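Local coordinates for protein putative pyridoxal phosphate-dependent transferase (Clostridium difficile, PDB 4DQ6) that binds pyridoxal-5'-phosphate and has the fold of the class I and II aminotransferase family, its precise function being unassigned, at residues Glu109-Asn114 with Asn134-Ile139; Thr31-Pro36 with Lys349-Leu354. All coordinates share one frame; numbering follows the deposited sequence.

Contact 1. Residues Glu109-Asn114 with Asn134-Ile139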
ATOM      1  N   GLU A 109      13.762   7.471  10.090  1.00 20.06           N
ATOM      2  CA  GLU A 109      13.355   8.230  11.290  1.00 22.11           C
ATOM      3  C   GLU A 109      14.286   8.035  12.493  1.00 23.51           C
ATOM      4  O   GLU A 109      14.426   8.961  13.304  1.00 23.71           O
ATOM      5  CB  GLU A 109      11.915   7.915  11.696  1.00 23.39           C
ATOM      6  CG  GLU A 109      10.842   8.186  10.651  1.00 23.57           C
ATOM      7  CD  GLU A 109      10.889   9.618  10.107  1.00 26.09           C
ATOM      8  OE1 GLU A 109      11.059  10.607  10.895  1.00 26.00           O
ATOM      9  OE2 GLU A 109      10.811   9.791   8.861  1.00 25.41           O
ATOM     10  N   LEU A 110      14.913   6.864  12.595  1.00 21.88           N
ATOM     11  CA  LEU A 110      15.753   6.506  13.753  1.00 22.65           C
ATOM     12  C   LEU A 110      17.209   6.811  13.579  1.00 23.84           C
ATOM     13  O   LEU A 110      17.977   6.752  14.562  1.00 25.57           O
ATOM     14  CB  LEU A 110      15.605   5.000  14.073  1.00 22.10           C
ATOM     15  CG  LEU A 110      14.268   4.567  14.639  1.00 21.81           C
ATOM     16  CD1 LEU A 110      14.081   3.045  14.658  1.00 21.27           C
ATOM     17  CD2 LEU A 110      14.033   5.185  16.013  1.00 22.80           C
ATOM     18  N   THR A 111      17.620   7.189  12.382  1.00 22.72           N
ATOM     19  CA  THR A 111      19.022   7.410  12.037  1.00 23.78           C
ATOM     20  C   THR A 111      19.129   8.627  11.146  1.00 24.58           C
ATOM     21  O   THR A 111      18.097   9.135  10.633  1.00 25.64           O
ATOM     22  CB  THR A 111      19.676   6.206  11.322  1.00 22.17           C
ATOM     23  OG1 THR A 111      19.032   5.957  10.063  1.00 23.11           O
ATOM     24  CG2 THR A 111      19.613   4.962  12.187  1.00 22.25           C
ATOM     25  N   LYS A 112      20.350   9.096  10.954  1.00 25.60           N
ATOM     26  CA  LYS A 112      20.635  10.185   9.993  1.00 27.06           C
ATOM     27  C   LYS A 112      21.455   9.593   8.866  1.00 26.26           C
ATOM     28  O   LYS A 112      22.042   8.493   9.006  1.00 24.99           O
ATOM     29  CB  LYS A 112      21.406  11.367  10.638  1.00 30.76           C
ATOM     30  CG  LYS A 112      22.782  11.059  11.100  1.00 33.80           C
ATOM     31  CD  LYS A 112      23.413  12.316  11.706  1.00 35.99           C
ATOM     32  CE  LYS A 112      24.781  12.028  12.330  1.00 37.81           C
ATOM     33  NZ  LYS A 112      24.848  10.712  13.084  1.00 36.74           N
ATOM     34  N   ALA A 113      21.509  10.333   7.767  1.00 27.05           N
ATOM     35  CA  ALA A 113      22.326   9.973   6.611  1.00 26.86           C
ATOM     36  C   ALA A 113      23.719   9.507   6.988  1.00 28.02           C
ATOM     37  O   ALA A 113      24.338  10.101   7.852  1.00 27.87           O
ATOM     38  CB  ALA A 113      22.399  11.133   5.639  1.00 28.21           C
ATOM     39  N   ASN A 114      24.167   8.433   6.347  1.00 26.62           N
ATOM     40  CA  ASN A 114      25.481   7.793   6.603  1.00 29.08           C
ATOM     41  C   ASN A 114      25.700   7.168   8.001  1.00 27.28           C
ATOM     42  O   ASN A 114      26.789   6.694   8.294  1.00 29.20           O
ATOM     43  CB  ASN A 114      26.635   8.753   6.244  1.00 32.51           C
ATOM     44  CG  ASN A 114      26.392   9.477   4.929  1.00 35.05           C
ATOM     45  OD1 ASN A 114      26.435  10.715   4.881  1.00 40.32           O
ATOM     46  ND2 ASN A 114      26.092   8.720   3.864  1.00 33.73           N
ATOM     47  N   ASN A 134      18.425   3.977   1.487  1.00 19.03           N
ATOM     48  CA  ASN A 134      18.262   5.100   2.416  1.00 19.07           C
ATOM     49  C   ASN A 134      19.529   5.889   2.748  1.00 20.77           C
ATOM     50  O   ASN A 134      19.459   6.688   3.649  1.00 21.88           O
ATOM     51  CB  ASN A 134      17.646   4.620   3.729  1.00 18.31           C
ATOM     52  CG  ASN A 134      16.169   4.443   3.637  1.00 18.49           C
ATOM     53  OD1 ASN A 134      15.436   5.427   3.650  1.00 18.17           O
ATOM     54  ND2 ASN A 134      15.729   3.205   3.562  1.00 18.30           N
ATOM     55  N   ASN A 135      20.615   5.660   2.022  1.00 21.88           N
ATOM     56  CA  ASN A 135      21.876   6.390   2.200  1.00 23.74           C
ATOM     57  C   ASN A 135      22.362   6.294   3.634  1.00 24.29           C
ATOM     58  O   ASN A 135      22.881   7.262   4.223  1.00 23.80           O
ATOM     59  CB  ASN A 135      21.746   7.839   1.722  1.00 26.01           C
ATOM     60  CG  ASN A 135      21.250   7.915   0.288  1.00 30.05           C
ATOM     61  OD1 ASN A 135      20.097   8.304   0.035  1.00 37.91           O
ATOM     62  ND2 ASN A 135      22.066   7.419  -0.648  1.00 32.17           N
ATOM     63  N   ARG A 136      22.231   5.108   4.201  1.00 22.19           N
ATOM     64  CA  ARG A 136      22.921   4.765   5.414  1.00 21.90           C
ATOM     65  C   ARG A 136      24.042   3.815   5.036  1.00 22.28           C
ATOM     66  O   ARG A 136      24.094   3.262   3.909  1.00 23.02           O
ATOM     67  CB  ARG A 136      21.982   4.134   6.454  1.00 22.53           C
ATOM     68  CG  ARG A 136      21.184   5.090   7.343  1.00 22.84           C
ATOM     69  CD  ARG A 136      20.370   6.125   6.606  1.00 22.91           C
ATOM     70  NE  ARG A 136      19.510   6.928   7.472  1.00 21.64           N
ATOM     71  CZ  ARG A 136      18.866   8.022   7.080  1.00 22.45           C
ATOM     72  NH1 ARG A 136      19.027   8.520   5.850  1.00 23.14           N
ATOM     73  NH2 ARG A 136      18.125   8.682   7.949  1.00 23.59           N
ATOM     74  N   GLU A 137      24.965   3.625   5.966  1.00 24.13           N
ATOM     75  CA  GLU A 137      26.155   2.798   5.746  1.00 25.20           C
ATOM     76  C   GLU A 137      25.898   1.385   6.272  1.00 24.05           C
ATOM     77  O   GLU A 137      25.624   1.207   7.435  1.00 23.92           O
ATOM     78  CB  GLU A 137      27.381   3.340   6.468  1.00 27.46           C
ATOM     79  CG  GLU A 137      28.613   2.491   6.194  1.00 28.99           C
ATOM     80  CD  GLU A 137      29.928   2.980   6.808  1.00 32.66           C
ATOM     81  OE1 GLU A 137      30.016   4.115   7.306  1.00 36.42           O
ATOM     82  OE2 GLU A 137      30.899   2.179   6.793  1.00 35.81           O
ATOM     83  N   LEU A 138      26.017   0.409   5.395  1.00 23.57           N
ATOM     84  CA  LEU A 138      25.723  -0.991   5.743  1.00 21.36           C
ATOM     85  C   LEU A 138      26.939  -1.633   6.354  1.00 22.37           C
ATOM     86  O   LEU A 138      28.026  -1.622   5.741  1.00 24.33           O
ATOM     87  CB  LEU A 138      25.341  -1.781   4.496  1.00 21.05           C
ATOM     88  CG  LEU A 138      24.843  -3.213   4.788  1.00 19.48           C
ATOM     89  CD1 LEU A 138      23.591  -3.272   5.686  1.00 19.56           C
ATOM     90  CD2 LEU A 138      24.684  -3.975   3.464  1.00 20.55           C
ATOM     91  N   ILE A 139      26.788  -2.196   7.546  1.00 21.01           N
ATOM     92  CA  ILE A 139      27.879  -2.976   8.201  1.00 21.75           C
ATOM     93  C   ILE A 139      27.366  -4.417   8.226  1.00 21.91           C
ATOM     94  O   ILE A 139      26.202  -4.640   8.568  1.00 21.86           O
ATOM     95  CB  ILE A 139      28.155  -2.505   9.629  1.00 22.08           C
ATOM     96  CG1 ILE A 139      28.505  -0.995   9.659  1.00 23.24           C
ATOM     97  CG2 ILE A 139      29.286  -3.358  10.226  1.00 21.59           C
ATOM     98  CD1 ILE A 139      29.692  -0.620   8.831  1.00 24.58           C
TER
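The guanidinium of Arg136 has the peptide between Lys112 and Ala113 lying over one face, Lys112 C 3.4 Å and Ala113 N 3.5 Å above the plane, near its middle. At its edge, in plane, sits Thr111 OG1, reached by Arg136 NE at 2.8 Å in a nearly straight bond (173°). Arg136 NH2 bonds Thr111 O at 2.7 Å, more bent and from above the carbonyl plane, so the arginine grips Thr111 side-on with NE and an NH. The third nitrogen, NH1, turns back to Asn134 O at 2.9 Å, approaching nearly along the C=O axis. A bend at chi2 (54°) swings the arginine chain across to the threonine. Thr111 OG1, in the crowded position between N and carbonyl carbon, also bonds Ile107 O, a turn back in helix 99-110. Beside this grip, Asn114 N donates to Asn135 O at 2.7 Å, in the carbonyl plane. Asn135, with positive phi, is the C-prime residue of the Schellman motif closing helix 126-133. One guanidinium thus ties together two helix ends, with the carbonyls of Thr111 and Asn134 both accepting from it; its positive charge is probably stabilised by these carbonyl oxygens.

Contact 2. Residues Thr31-Pro36 with Lys349-Leu354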
ATOM      1  N   THR A  31      14.208 -16.313 -19.258  1.00 34.65           N
ATOM      2  CA  THR A  31      13.072 -17.042 -19.809  1.00 33.20           C
ATOM      3  C   THR A  31      12.056 -17.295 -18.715  1.00 32.89           C
ATOM      4  O   THR A  31      12.425 -17.299 -17.554  1.00 31.41           O
ATOM      5  CB  THR A  31      13.491 -18.385 -20.449  1.00 34.07           C
ATOM      6  OG1 THR A  31      12.318 -19.103 -20.859  1.00 35.94           O
ATOM      7  CG2 THR A  31      14.280 -19.222 -19.504  1.00 33.21           C
ATOM      8  N   ASN A  32      10.788 -17.459 -19.093  1.00 31.53           N
ATOM      9  CA  ASN A  32       9.694 -17.818 -18.210  1.00 31.99           C
ATOM     10  C   ASN A  32       9.344 -19.317 -18.275  1.00 30.43           C
ATOM     11  O   ASN A  32       8.499 -19.803 -17.527  1.00 31.40           O
ATOM     12  CB  ASN A  32       8.454 -17.013 -18.597  1.00 35.11           C
ATOM     13  CG  ASN A  32       7.841 -16.211 -17.453  1.00 34.59           C
ATOM     14  OD1 ASN A  32       8.412 -16.004 -16.345  1.00 30.89           O
ATOM     15  ND2 ASN A  32       6.654 -15.673 -17.751  1.00 38.29           N
ATOM     16  N   ASP A  33       9.978 -20.052 -19.183  1.00 29.32           N
ATOM     17  CA  ASP A  33       9.748 -21.468 -19.354  0.50 29.31           C
ATOM     18  C   ASP A  33      10.581 -22.305 -18.376  1.00 28.06           C
ATOM     19  O   ASP A  33      11.447 -23.108 -18.784  1.00 27.55           O
ATOM     20  CB  ASP A  33      10.090 -21.859 -20.781  0.50 31.44           C
ATOM     21  CG  ASP A  33       9.534 -23.188 -21.129  0.50 33.88           C
ATOM     22  OD1 ASP A  33       8.463 -23.488 -20.558  0.50 36.03           O
ATOM     23  OD2 ASP A  33      10.143 -23.916 -21.951  0.50 37.43           O
ATOM     24  N   LEU A  34      10.342 -22.074 -17.088  1.00 25.12           N
ATOM     25  CA  LEU A  34      11.021 -22.738 -15.998  1.00 23.07           C
ATOM     26  C   LEU A  34      10.015 -23.205 -14.940  1.00 21.46           C
ATOM     27  O   LEU A  34       8.967 -22.640 -14.806  1.00 20.88           O
ATOM     28  CB  LEU A  34      12.010 -21.770 -15.348  1.00 22.66           C
ATOM     29  CG  LEU A  34      13.033 -21.175 -16.293  1.00 23.55           C
ATOM     30  CD1 LEU A  34      13.732 -20.086 -15.494  1.00 23.43           C
ATOM     31  CD2 LEU A  34      14.000 -22.225 -16.784  1.00 24.71           C
ATOM     32  N   LEU A  35      10.385 -24.228 -14.170  1.00 21.23           N
ATOM     33  CA  LEU A  35       9.606 -24.670 -13.015  1.00 20.16           C
ATOM     34  C   LEU A  35      10.025 -23.737 -11.857  1.00 20.04           C
ATOM     35  O   LEU A  35      11.177 -23.744 -11.479  1.00 20.21           O
ATOM     36  CB  LEU A  35       9.932 -26.124 -12.650  1.00 20.53           C
ATOM     37  CG  LEU A  35       9.109 -26.836 -11.549  0.50 21.04           C
ATOM     38  CD1 LEU A  35       9.096 -28.352 -11.744  0.50 21.98           C
ATOM     39  CD2 LEU A  35       9.653 -26.551 -10.168  0.50 20.36           C
ATOM     40  N   PRO A  36       9.085 -22.980 -11.295  1.00 18.89           N
ATOM     41  CA  PRO A  36       9.492 -21.952 -10.315  1.00 18.86           C
ATOM     42  C   PRO A  36       9.570 -22.475  -8.884  1.00 18.71           C
ATOM     43  O   PRO A  36       8.594 -22.982  -8.333  1.00 20.45           O
ATOM     44  CB  PRO A  36       8.373 -20.910 -10.457  1.00 18.98           C
ATOM     45  CG  PRO A  36       7.200 -21.733 -10.800  1.00 19.47           C
ATOM     46  CD  PRO A  36       7.679 -22.821 -11.700  1.00 19.92           C
ATOM     47  N   LYS A 349      19.750 -26.146 -18.610  1.00 25.51           N
ATOM     48  CA  LYS A 349      19.669 -27.603 -18.620  1.00 26.45           C
ATOM     49  C   LYS A 349      18.590 -28.169 -17.721  1.00 26.25           C
ATOM     50  O   LYS A 349      17.790 -28.970 -18.143  1.00 25.35           O
ATOM     51  CB  LYS A 349      21.038 -28.222 -18.298  1.00 27.78           C
ATOM     52  CG  LYS A 349      21.133 -29.701 -18.660  1.00 29.83           C
ATOM     53  CD  LYS A 349      22.565 -30.215 -18.381  1.00 30.56           C
ATOM     54  CE  LYS A 349      22.813 -31.627 -18.890  1.00 33.11           C
ATOM     55  NZ  LYS A 349      21.725 -32.518 -18.415  1.00 33.16           N
ATOM     56  N   GLY A 350      18.537 -27.732 -16.469  1.00 24.78           N
ATOM     57  CA  GLY A 350      17.448 -28.140 -15.574  1.00 24.18           C
ATOM     58  C   GLY A 350      16.075 -27.581 -15.907  1.00 23.85           C
ATOM     59  O   GLY A 350      15.063 -28.231 -15.682  1.00 24.14           O
ATOM     60  N   LYS A 351      16.053 -26.358 -16.416  1.00 23.14           N
ATOM     61  CA  LYS A 351      14.814 -25.583 -16.611  1.00 24.58           C
ATOM     62  C   LYS A 351      14.066 -25.415 -15.270  1.00 22.16           C
ATOM     63  O   LYS A 351      12.873 -25.644 -15.145  1.00 21.97           O
ATOM     64  CB  LYS A 351      13.910 -26.195 -17.663  1.00 26.24           C
ATOM     65  CG  LYS A 351      14.518 -26.352 -19.057  1.00 30.60           C
ATOM     66  CD  LYS A 351      13.428 -26.419 -20.129  1.00 34.69           C
ATOM     67  CE  LYS A 351      12.401 -27.539 -19.903  1.00 37.90           C
ATOM     68  NZ  LYS A 351      11.250 -27.616 -20.883  1.00 41.24           N
ATOM     69  N   VAL A 352      14.807 -24.979 -14.272  1.00 21.27           N
ATOM     70  CA  VAL A 352      14.246 -24.801 -12.933  1.00 19.90           C
ATOM     71  C   VAL A 352      14.773 -23.476 -12.384  1.00 19.83           C
ATOM     72  O   VAL A 352      15.898 -23.119 -12.664  1.00 20.44           O
ATOM     73  CB  VAL A 352      14.574 -26.029 -12.014  1.00 20.43           C
ATOM     74  CG1 VAL A 352      16.080 -26.201 -11.854  1.00 21.15           C
ATOM     75  CG2 VAL A 352      13.809 -25.966 -10.691  1.00 19.75           C
ATOM     76  N   ALA A 353      13.904 -22.762 -11.661  1.00 18.09           N
ATOM     77  CA  ALA A 353      14.223 -21.434 -11.121  1.00 17.70           C
ATOM     78  C   ALA A 353      14.359 -21.491  -9.615  1.00 17.11           C
ATOM     79  O   ALA A 353      13.403 -21.623  -8.911  1.00 16.89           O
ATOM     80  CB  ALA A 353      13.122 -20.465 -11.524  1.00 17.95           C
ATOM     81  N   LEU A 354      15.599 -21.415  -9.137  1.00 17.86           N
ATOM     82  CA  LEU A 354      15.905 -21.337  -7.719  1.00 16.60           C
ATOM     83  C   LEU A 354      16.438 -19.928  -7.412  1.00 17.13           C
ATOM     84  O   LEU A 354      16.816 -19.179  -8.328  1.00 18.12           O
ATOM     85  CB  LEU A 354      16.993 -22.357  -7.372  1.00 16.73           C
ATOM     86  CG  LEU A 354      16.819 -23.783  -7.899  1.00 17.14           C
ATOM     87  CD1 LEU A 354      17.973 -24.651  -7.400  1.00 17.72           C
ATOM     88  CD2 LEU A 354      15.476 -24.335  -7.521  1.00 17.60           C
TER
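Leu34 has CG anti to the carbonyl carbon (chi1 -56°), and its two methyls reach along one side of the neighbouring strand: CD2 presses on Lys351 CA at 3.5 Å, a close carbon-carbon contact, while CD1 meets Ala353 CB at 4.0 Å. Leu35 instead has CG anti to the backbone N (chi1 -174°), as Val352 has its CG2, and on the face they share Leu35 CD2 approaches Val352 CG2 at 4.2 Å. The same valine methyl lies against the backbone, Val352 CG2 being 3.5 Å from Leu35 O. Between these side chains the backbones run parallel. Leu35 N donates to Lys351 O at 3.0 Å and Ala353 N to Leu35 O at 2.9 Å, both nearly straight and both with the donor above the carbonyl plane, so Leu35 bonds the residues before and after its partner Val352. Lys351 O is gripped a second time by Arg385 NH1 of helix 376-390, which also covers Leu35 and Val352. Leu34, Pro36 and Ala353 pack on Met25 of helix 25-29. At the exposed end Asp33 and Lys351 point the same way, but Asp33 OD2 stays 4.0 Å from Lys351 NZ, too far for a salt bridge. Positive phi at Lys351 turns the chain out of helix 339-350 into strand 352-353. The result is a two-stranded parallel pairing, in which an N-terminal segment is fastened to the strand that follows a helix of the C-terminal part, as is familiar from the small domain of aminotransferases of this fold.

Contact 1 and contact 2 lie far apart, their centres about 37 Å from each other and their nearest atoms about 21 Å. Along the chain, the two segments of contact 1 both fall between those of contact 2: 31-36 comes first, then 109-114 and 134-139, and 349-354 last. Contact 1 lies at the start of strand 137-140, an outermost strand of the seven-stranded mixed sheet, next to strand 116-119, and joins segments only 20 residues apart. Contact 2 belongs to a separate two-stranded parallel sheet and brings together segments 313 residues apart. One is thus a local, surface connection in the large domain; the other, mostly buried, joins an N-terminal segment of the chain to its C-terminal part.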